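Local coordinates for archaemetzincin (Archaeoglobus fulgidus, PDB 3ZVS), which is probably a zinc-dependent metalloprotease of peptidase family M54, with one catalytic and one apparently structural zinc ion and no known natural substrate, at residues 5-10 with 33-38; 67-72 with 93-98; 51-56 with 82-87. One frame throughout, in Å; residues are numbered along the deposited sequence. Where two conformers were deposited one is given.

Contact 1 of 3, residues 5-10 with 33-38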
loop_
_atom_site.group_PDB
_atom_site.type_symbol
_atom_site.label_atom_id
_atom_site.label_comp_id
_atom_site.label_asym_id
_atom_site.label_seq_id
_atom_site.Cartn_x
_atom_site.Cartn_y
_atom_site.Cartn_z
ATOM N N ILE A 5 3.683 -2.789 -9.731
ATOM C CA ILE A 5 3.054 -1.575 -9.243
ATOM C C ILE A 5 2.106 -1.052 -10.302
ATOM O O ILE A 5 2.496 -0.799 -11.430
ATOM C CB ILE A 5 4.096 -0.488 -8.911
ATOM C CG1 ILE A 5 5.107 -0.987 -7.880
ATOM C CG2 ILE A 5 3.451 0.785 -8.418
ATOM C CD1 ILE A 5 6.368 -0.152 -7.818
ATOM N N GLN A 6 0.849 -0.902 -9.921
ATOM C CA GLN A 6 -0.181 -0.373 -10.796
ATOM C C GLN A 6 -0.547 1.050 -10.338
ATOM O O GLN A 6 -1.297 1.239 -9.367
ATOM C CB GLN A 6 -1.451 -1.251 -10.762
ATOM C CG GLN A 6 -2.616 -0.659 -11.558
ATOM C CD GLN A 6 -2.264 -0.505 -13.017
ATOM O OE1 GLN A 6 -2.056 -1.497 -13.726
ATOM N NE2 GLN A 6 -2.161 0.712 -13.471
ATOM N N PRO A 7 -0.046 2.074 -11.035
ATOM C CA PRO A 7 -0.424 3.441 -10.680
ATOM C C PRO A 7 -1.897 3.679 -11.011
ATOM O O PRO A 7 -2.339 3.372 -12.136
ATOM C CB PRO A 7 0.525 4.320 -11.550
ATOM C CG PRO A 7 1.564 3.371 -12.069
ATOM C CD PRO A 7 0.853 2.053 -12.202
ATOM N N LEU A 8 -2.640 4.211 -10.068
ATOM C CA LEU A 8 -4.055 4.481 -10.226
ATOM C C LEU A 8 -4.339 5.885 -9.735
ATOM O O LEU A 8 -4.548 6.089 -8.530
ATOM C CB LEU A 8 -4.887 3.494 -9.424
ATOM C CG LEU A 8 -4.779 2.035 -9.807
ATOM C CD1 LEU A 8 -5.456 1.163 -8.763
ATOM C CD2 LEU A 8 -5.367 1.751 -11.153
ATOM N N SER A 9 -4.278 6.871 -10.626
ATOM C CA SER A 9 -4.381 8.276 -10.214
ATOM C C SER A 9 -3.400 8.645 -9.099
ATOM O O SER A 9 -3.794 8.974 -7.982
ATOM C CB SER A 9 -5.785 8.621 -9.796
ATOM O OG SER A 9 -6.706 8.341 -10.858
ATOM N N VAL A 10 -2.129 8.626 -9.448
ATOM C CA VAL A 10 -1.052 8.843 -8.490
ATOM C C VAL A 10 0.092 9.571 -9.165
ATOM O O VAL A 10 0.377 9.349 -10.336
ATOM C CB VAL A 10 -0.590 7.503 -7.870
ATOM C CG1 VAL A 10 0.090 6.597 -8.885
ATOM C CG2 VAL A 10 0.306 7.759 -6.634
ATOM N N LEU A 33 3.645 -0.849 -14.075
ATOM C CA LEU A 33 2.612 -0.976 -15.101
ATOM C C LEU A 33 2.151 0.396 -15.609
ATOM O O LEU A 33 2.394 1.425 -14.990
ATOM C CB LEU A 33 1.434 -1.759 -14.572
ATOM C CG LEU A 33 1.776 -3.166 -14.092
ATOM C CD1 LEU A 33 0.600 -3.832 -13.436
ATOM C CD2 LEU A 33 2.295 -4.026 -15.246
ATOM N N PRO A 34 1.546 0.412 -16.792
ATOM C CA PRO A 34 1.048 1.675 -17.322
ATOM C C PRO A 34 0.049 2.343 -16.376
ATOM O O PRO A 34 -0.824 1.683 -15.867
ATOM C CB PRO A 34 0.326 1.233 -18.588
ATOM C CG PRO A 34 1.043 -0.052 -19.007
ATOM C CD PRO A 34 1.309 -0.723 -17.704
ATOM N N ALA A 35 0.219 3.637 -16.164
ATOM C CA ALA A 35 -0.693 4.390 -15.323
ATOM C C ALA A 35 -2.100 4.435 -15.886
ATOM O O ALA A 35 -2.294 4.459 -17.104
ATOM C CB ALA A 35 -0.199 5.771 -15.135
ATOM N N SER A 36 -3.082 4.418 -15.007
ATOM C CA SER A 36 -4.470 4.584 -15.393
ATOM C C SER A 36 -5.142 5.398 -14.313
ATOM O O SER A 36 -4.649 5.501 -13.185
ATOM C CB SER A 36 -5.189 3.224 -15.614
ATOM O OG SER A 36 -5.387 2.512 -14.412
ATOM N N ASP A 37 -6.265 6.019 -14.640
ATOM C CA ASP A 37 -7.058 6.668 -13.617
ATOM C C ASP A 37 -7.822 5.611 -12.833
ATOM O O ASP A 37 -8.354 4.659 -13.419
ATOM C CB ASP A 37 -8.063 7.636 -14.244
ATOM C CG ASP A 37 -7.410 8.790 -14.981
ATOM O OD1 ASP A 37 -6.202 9.066 -14.820
ATOM O OD2 ASP A 37 -8.129 9.426 -15.780
ATOM N N VAL A 38 -7.922 5.784 -11.514
ATOM C CA VAL A 38 -8.666 4.861 -10.692
ATOM C C VAL A 38 -10.126 4.840 -11.197
ATOM O O VAL A 38 -10.670 5.871 -11.609
ATOM C CB VAL A 38 -8.472 5.174 -9.184
ATOM C CG1 VAL A 38 -9.093 6.529 -8.796
ATOM C CG2 VAL A 38 -9.010 4.047 -8.346
#
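Gln6 reaches across to the backbone of Pro34 with its amide nitrogen, NE2 giving a hydrogen bond of 2.9 Å to Pro34 O. The same NE2 turns its other N-H back to Pro7 O, so two carbonyls hold the amide in a fixed rotation; chi2 bent to 61° brings CD round for this. Pro7 O is gripped twice, since Ser36 N reaches it from the opposite face of its plane. The Pro7 ring is tightly packed, its CD 3.2 Å from Leu33 O and CB against Ala35 CB at 3.9 Å. At the edge of the five-stranded sheet strand 29-32 runs parallel to strand 2-7, and Leu33 N to Ile5 O carries that pairing on into the loop, where Leu8 and Ser36 form a single bridge. Ser36 N to Pro7 O and Ser9 N to Ser36 O make that bridge; beyond it Ser9 OG accepts from Val38 N at 2.9 Å. Inward, Leu8 CB packs on Val38 CB, and both side chains rest on Ile55 of helix 52-58. The outer side is looser: Pro34 and Asp37 point away from strand 2-7 at CB, although Asp37 CB lies 3.7 Å from Ser9 OG, and Ala35 is exposed to solvent.

Contact 2 of 3, residues 67-72 with 93-98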
loop_
_atom_site.group_PDB
_atom_site.type_symbol
_atom_site.label_atom_id
_atom_site.label_comp_id
_atom_site.label_asym_id
_atom_site.label_seq_id
_atom_site.Cartn_x
_atom_site.Cartn_y
_atom_site.Cartn_z
ATOM N N GLY A 67 -1.737 -1.847 -6.304
ATOM C CA GLY A 67 -2.286 -0.612 -6.832
ATOM C C GLY A 67 -1.939 0.519 -5.895
ATOM O O GLY A 67 -1.935 0.328 -4.671
ATOM N N VAL A 68 -1.606 1.681 -6.438
ATOM C CA VAL A 68 -1.219 2.829 -5.620
ATOM C C VAL A 68 -1.947 4.053 -6.139
ATOM O O VAL A 68 -1.883 4.347 -7.330
ATOM C CB VAL A 68 0.302 3.101 -5.660
ATOM C CG1 VAL A 68 0.652 4.188 -4.680
ATOM C CG2 VAL A 68 1.136 1.827 -5.352
ATOM N N THR A 69 -2.692 4.723 -5.259
ATOM C CA THR A 69 -3.508 5.847 -5.617
ATOM C C THR A 69 -3.277 7.030 -4.708
ATOM O O THR A 69 -2.977 6.877 -3.503
ATOM C CB THR A 69 -5.017 5.460 -5.628
ATOM O OG1 THR A 69 -5.776 6.556 -6.137
ATOM C CG2 THR A 69 -5.570 5.111 -4.221
ATOM N N GLY A 70 -3.460 8.220 -5.262
ATOM C CA GLY A 70 -3.509 9.446 -4.511
ATOM C C GLY A 70 -4.872 9.836 -3.984
ATOM O O GLY A 70 -5.017 10.830 -3.269
ATOM N N LYS A 71 -5.905 9.077 -4.375
ATOM C CA LYS A 71 -7.273 9.291 -3.928
ATOM C C LYS A 71 -7.466 8.667 -2.549
ATOM O O LYS A 71 -6.930 7.599 -2.252
ATOM C CB LYS A 71 -8.275 8.637 -4.904
ATOM C CG LYS A 71 -8.249 9.176 -6.322
ATOM C CD LYS A 71 -8.800 10.591 -6.440
ATOM C CE LYS A 71 -8.885 10.941 -7.921
ATOM N NZ LYS A 71 -9.574 12.242 -8.069
ATOM N N ASP A 72 -8.271 9.319 -1.717
ATOM C CA ASP A 72 -8.659 8.750 -0.418
ATOM C C ASP A 72 -9.528 7.521 -0.666
ATOM O O ASP A 72 -10.465 7.530 -1.501
ATOM C CB ASP A 72 -9.436 9.811 0.389
ATOM C CG ASP A 72 -9.522 9.529 1.875
ATOM O OD1 ASP A 72 -8.630 8.873 2.419
ATOM O OD2 ASP A 72 -10.504 10.028 2.480
ATOM N N VAL A 93 -3.974 -2.745 -2.410
ATOM C CA VAL A 93 -4.047 -1.357 -2.779
ATOM C C VAL A 93 -3.544 -0.514 -1.613
ATOM O O VAL A 93 -3.775 -0.810 -0.446
ATOM C CB VAL A 93 -5.471 -0.954 -3.224
ATOM C CG1 VAL A 93 -6.445 -1.129 -2.118
ATOM C CG2 VAL A 93 -5.498 0.493 -3.721
ATOM N N LEU A 94 -2.796 0.516 -1.962
ATOM C CA LEU A 94 -2.312 1.543 -1.049
ATOM C C LEU A 94 -2.842 2.907 -1.510
ATOM O O LEU A 94 -2.746 3.234 -2.694
ATOM C CB LEU A 94 -0.786 1.587 -1.110
ATOM C CG LEU A 94 -0.130 2.793 -0.441
ATOM C CD1 LEU A 94 -0.313 2.829 1.073
ATOM C CD2 LEU A 94 1.369 2.826 -0.786
ATOM N N SER A 95 -3.326 3.722 -0.598
ATOM C CA SER A 95 -3.578 5.130 -0.875
ATOM C C SER A 95 -2.586 5.982 -0.107
ATOM O O SER A 95 -2.353 5.765 1.098
ATOM C CB SER A 95 -4.946 5.561 -0.438
ATOM O OG SER A 95 -5.048 6.967 -0.514
ATOM N N VAL A 96 -2.013 6.960 -0.790
ATOM C CA VAL A 96 -1.067 7.856 -0.164
ATOM C C VAL A 96 -1.769 9.149 0.300
ATOM O O VAL A 96 -1.164 10.042 0.900
ATOM C CB VAL A 96 0.130 8.160 -1.103
ATOM C CG1 VAL A 96 0.885 6.904 -1.440
ATOM C CG2 VAL A 96 -0.359 8.862 -2.361
ATOM N N PHE A 97 -3.073 9.224 0.099
ATOM C CA PHE A 97 -3.846 10.435 0.442
ATOM C C PHE A 97 -3.688 10.890 1.905
ATOM O O PHE A 97 -3.475 12.071 2.190
ATOM C CB PHE A 97 -5.332 10.242 0.131
ATOM C CG PHE A 97 -6.203 11.427 0.508
ATOM C CD1 PHE A 97 -6.763 11.547 1.768
ATOM C CD2 PHE A 97 -6.486 12.404 -0.419
ATOM C CE1 PHE A 97 -7.568 12.608 2.092
ATOM C CE2 PHE A 97 -7.304 13.479 -0.096
ATOM C CZ PHE A 97 -7.825 13.581 1.186
ATOM N N ARG A 98 -3.816 9.954 2.855
ATOM C CA ARG A 98 -3.788 10.291 4.265
ATOM C C ARG A 98 -2.375 10.530 4.735
ATOM O O ARG A 98 -2.169 10.956 5.880
ATOM C CB ARG A 98 -4.427 9.150 5.054
ATOM C CG ARG A 98 -5.925 9.003 4.771
ATOM C CD ARG A 98 -6.744 10.062 5.492
ATOM N NE ARG A 98 -8.150 10.019 5.092
ATOM C CZ ARG A 98 -9.146 10.592 5.748
ATOM N NH1 ARG A 98 -8.932 11.192 6.918
ATOM N NH2 ARG A 98 -10.380 10.507 5.271
#
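With CG anti to the backbone N (chi1 -162°), Asp72 swings its carboxylate to the guanidinium of Arg98, whose chain folds toward it through a bend at chi2 (-77°). The result is a side-on salt bridge in which Arg98 NE meets Asp72 OD1 at 2.9 Å and Arg98 NH2 meets Asp72 OD2 at 2.8 Å, each on the syn side, although the two planes are 45° apart. Gln49 gives a further hydrogen bond to OD2. Phe97 lays one ring face under Asp72 CB, offset toward the rim, a CH-pi contact 3.6 Å from the centroid, while Gly70 O lies at the ring edge. An alanine in place of Arg98 would probably leave the Asp72 carboxylate without its charged mate and less restrained in rotation. Ser95 OG donates to Lys71 O at 2.6 Å from above the carbonyl plane and accepts from Phe97 N, closing an ST turn; Thr69 OG1 forms another by accepting from Lys71 N, and also bonds to Leu8 O. Before these turns the strands pair in parallel, Leu94 N to Gly67 O, Thr69 N to Leu94 O and Val96 N to Thr69 O. Val68 and Leu94 lie side by side, CG1 to CD2 at 4.2 Å, on one face of the sheet. On that face Leu94 packs on Glu114 and Ala115 of helix 104-122, near Glu118 of its HExxH zinc-binding motif; Val93, on the other face, packs against helix 52-58, while strand 2-7 flanks strand 65-69.

Contact 3 of 3, residues 51-56 with 82-87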
loop_
_atom_site.group_PDB
_atom_site.type_symbol
_atom_site.label_atom_id
_atom_site.label_comp_id
_atom_site.label_asym_id
_atom_site.label_seq_id
_atom_site.Cartn_x
_atom_site.Cartn_y
_atom_site.Cartn_z
ATOM N N ASN A 51 -13.823 3.062 -2.917
ATOM C CA ASN A 51 -13.846 1.852 -2.129
ATOM C C ASN A 51 -12.674 0.947 -2.492
ATOM O O ASN A 51 -12.472 0.570 -3.655
ATOM C CB ASN A 51 -15.175 1.131 -2.346
ATOM C CG ASN A 51 -15.269 -0.127 -1.526
ATOM O OD1 ASN A 51 -14.733 -1.161 -1.894
ATOM N ND2 ASN A 51 -15.931 -0.035 -0.374
ATOM N N SER A 52 -11.862 0.609 -1.477
ATOM C CA SER A 52 -10.682 -0.196 -1.686
ATOM C C SER A 52 -10.921 -1.608 -2.169
ATOM O O SER A 52 -10.132 -2.148 -2.972
ATOM C CB SER A 52 -9.872 -0.233 -0.364
ATOM O OG SER A 52 -10.604 -0.826 0.700
ATOM N N THR A 53 -12.034 -2.211 -1.711
ATOM C CA THR A 53 -12.374 -3.575 -2.087
ATOM C C THR A 53 -12.701 -3.640 -3.581
ATOM O O THR A 53 -12.297 -4.550 -4.284
ATOM C CB THR A 53 -13.557 -4.066 -1.259
ATOM O OG1 THR A 53 -13.346 -3.707 0.110
ATOM C CG2 THR A 53 -13.721 -5.579 -1.372
ATOM N N CYS A 54 -13.435 -2.634 -4.029
ATOM C CA CYS A 54 -13.735 -2.437 -5.436
ATOM C C CYS A 54 -12.430 -2.347 -6.247
ATOM O O CYS A 54 -12.279 -3.038 -7.261
ATOM C CB CYS A 54 -14.610 -1.189 -5.568
ATOM S SG CYS A 54 -15.238 -0.806 -7.214
ATOM N N ILE A 55 -11.497 -1.494 -5.817
ATOM C CA ILE A 55 -10.236 -1.326 -6.531
ATOM C C ILE A 55 -9.485 -2.646 -6.617
ATOM O O ILE A 55 -9.001 -3.025 -7.679
ATOM C CB ILE A 55 -9.361 -0.276 -5.856
ATOM C CG1 ILE A 55 -10.021 1.108 -5.976
ATOM C CG2 ILE A 55 -7.973 -0.267 -6.464
ATOM C CD1 ILE A 55 -9.363 2.150 -5.104
ATOM N N LEU A 56 -9.403 -3.364 -5.518
ATOM C CA LEU A 56 -8.720 -4.666 -5.534
ATOM C C LEU A 56 -9.257 -5.610 -6.601
ATOM O O LEU A 56 -8.518 -6.284 -7.290
ATOM C CB LEU A 56 -8.863 -5.399 -4.199
ATOM C CG LEU A 56 -8.020 -4.993 -3.032
ATOM C CD1 LEU A 56 -8.261 -5.928 -1.860
ATOM C CD2 LEU A 56 -6.555 -5.028 -3.423
ATOM N N PHE A 82 -5.717 3.029 4.984
ATOM C CA PHE A 82 -4.521 3.295 4.207
ATOM C C PHE A 82 -4.401 2.346 3.027
ATOM O O PHE A 82 -3.693 2.612 2.051
ATOM C CB PHE A 82 -3.265 3.166 5.057
ATOM C CG PHE A 82 -3.164 4.189 6.154
ATOM C CD1 PHE A 82 -2.957 5.532 5.863
ATOM C CD2 PHE A 82 -3.190 3.803 7.503
ATOM C CE1 PHE A 82 -2.814 6.474 6.864
ATOM C CE2 PHE A 82 -3.083 4.749 8.493
ATOM C CZ PHE A 82 -2.895 6.099 8.180
ATOM N N GLY A 83 -5.068 1.202 3.105
ATOM C CA GLY A 83 -4.930 0.189 2.096
ATOM C C GLY A 83 -5.843 -0.990 2.405
ATOM O O GLY A 83 -6.539 -1.020 3.431
ATOM N N GLU A 84 -5.812 -1.958 1.509
ATOM C CA GLU A 84 -6.500 -3.226 1.661
ATOM C C GLU A 84 -5.716 -4.267 0.875
ATOM O O GLU A 84 -5.168 -3.978 -0.206
ATOM C CB GLU A 84 -7.967 -3.188 1.194
ATOM C CG GLU A 84 -8.730 -4.491 1.612
ATOM C CD GLU A 84 -10.204 -4.537 1.273
ATOM O OE1 GLU A 84 -10.715 -3.554 0.757
ATOM O OE2 GLU A 84 -10.845 -5.578 1.543
ATOM N N ALA A 85 -5.606 -5.474 1.422
ATOM C CA ALA A 85 -4.846 -6.529 0.814
ATOM C C ALA A 85 -5.563 -7.862 0.894
ATOM O O ALA A 85 -6.349 -8.110 1.822
ATOM C CB ALA A 85 -3.457 -6.636 1.505
ATOM N N GLU A 86 -5.266 -8.729 -0.060
ATOM C CA GLU A 86 -5.654 -10.139 0.034
ATOM C C GLU A 86 -4.604 -10.883 0.867
ATOM O O GLU A 86 -3.475 -11.059 0.416
ATOM C CB GLU A 86 -5.715 -10.757 -1.359
ATOM C CG GLU A 86 -6.696 -10.051 -2.276
ATOM C CD GLU A 86 -6.687 -10.597 -3.688
ATOM O OE1 GLU A 86 -5.662 -11.107 -4.146
ATOM O OE2 GLU A 86 -7.748 -10.546 -4.340
ATOM N N LEU A 87 -4.964 -11.324 2.073
ATOM C CA LEU A 87 -4.010 -12.006 2.943
ATOM C C LEU A 87 -3.549 -13.324 2.315
ATOM O O LEU A 87 -4.369 -14.214 2.073
ATOM C CB LEU A 87 -4.651 -12.259 4.310
ATOM C CG LEU A 87 -3.718 -12.927 5.318
ATOM C CD1 LEU A 87 -2.654 -12.007 5.879
ATOM C CD2 LEU A 87 -4.517 -13.527 6.476
#
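Ser52, in the first turn of helix 52-58, donates its hydroxyl to Glu84 OE1 at 2.7 Å, and just before it Asn51 serves as N-cap, its OD1 accepting from Cys54 N. Ser52 OG comes to the anti side of OE1, 20° out of the carboxylate plane; Tyr74 O lies within hydrogen-bonding range of the same hydroxyl, which has a single proton to share. From Thr53 a second hydroxyl reaches the same oxygen, OG1 to Glu84 OE1 at 2.7 Å, at the syn lone pair of OE1. OE1 is thus held by two donors, which fixes the rotation of the carboxylate at the helix N-terminus, where the helix dipole would be expected to favour its negative charge. Glu84 gets there with CG anti to the backbone N (chi1 -170°) and the chain extended beyond CG. The helix packs at the sheet's edge strand 83-85, antiparallel to strand 91-95; the axes of helix 52-56 and strand 83-85 approach to 8.4 Å at 49°. In metzincins the corresponding edge strand borders the active-site cleft, and here Ala85 touches His121, a ligand of the catalytic zinc, and Glu118 from the sheet face away from helix 52-58. Cys54 forms the disulfide with Cys42, and Ile55 packs on Val93. Leu56 lies across the aliphatic part of Glu84, CD1 to CG at 3.8 Å, while its CD2 approaches Glu84 O at 3.7 Å.

All three contacts reach the five-stranded mixed sheet, ordered 29-32, 2-7, 65-69, 91-95 and 83-85. Contact 1 lies by one border and contact 3 on the other, their centres 15 Å apart, and contact 2 is about 10 Å from each. Backbone pairing of strands 2-7 and 65-69 joins contacts 1 and 2, and strands 91-95 and 83-85 join contacts 2 and 3. Along the chain contact 1 closes before the others open, whereas the segments of contacts 2 and 3 alternate. Helix 52-58 lies against both contact 1 and contact 2. The sheet's two ends are thus joined through contact 2, with edge strand 83-85 beside the catalytic zinc site and helix 104-122 on the other face.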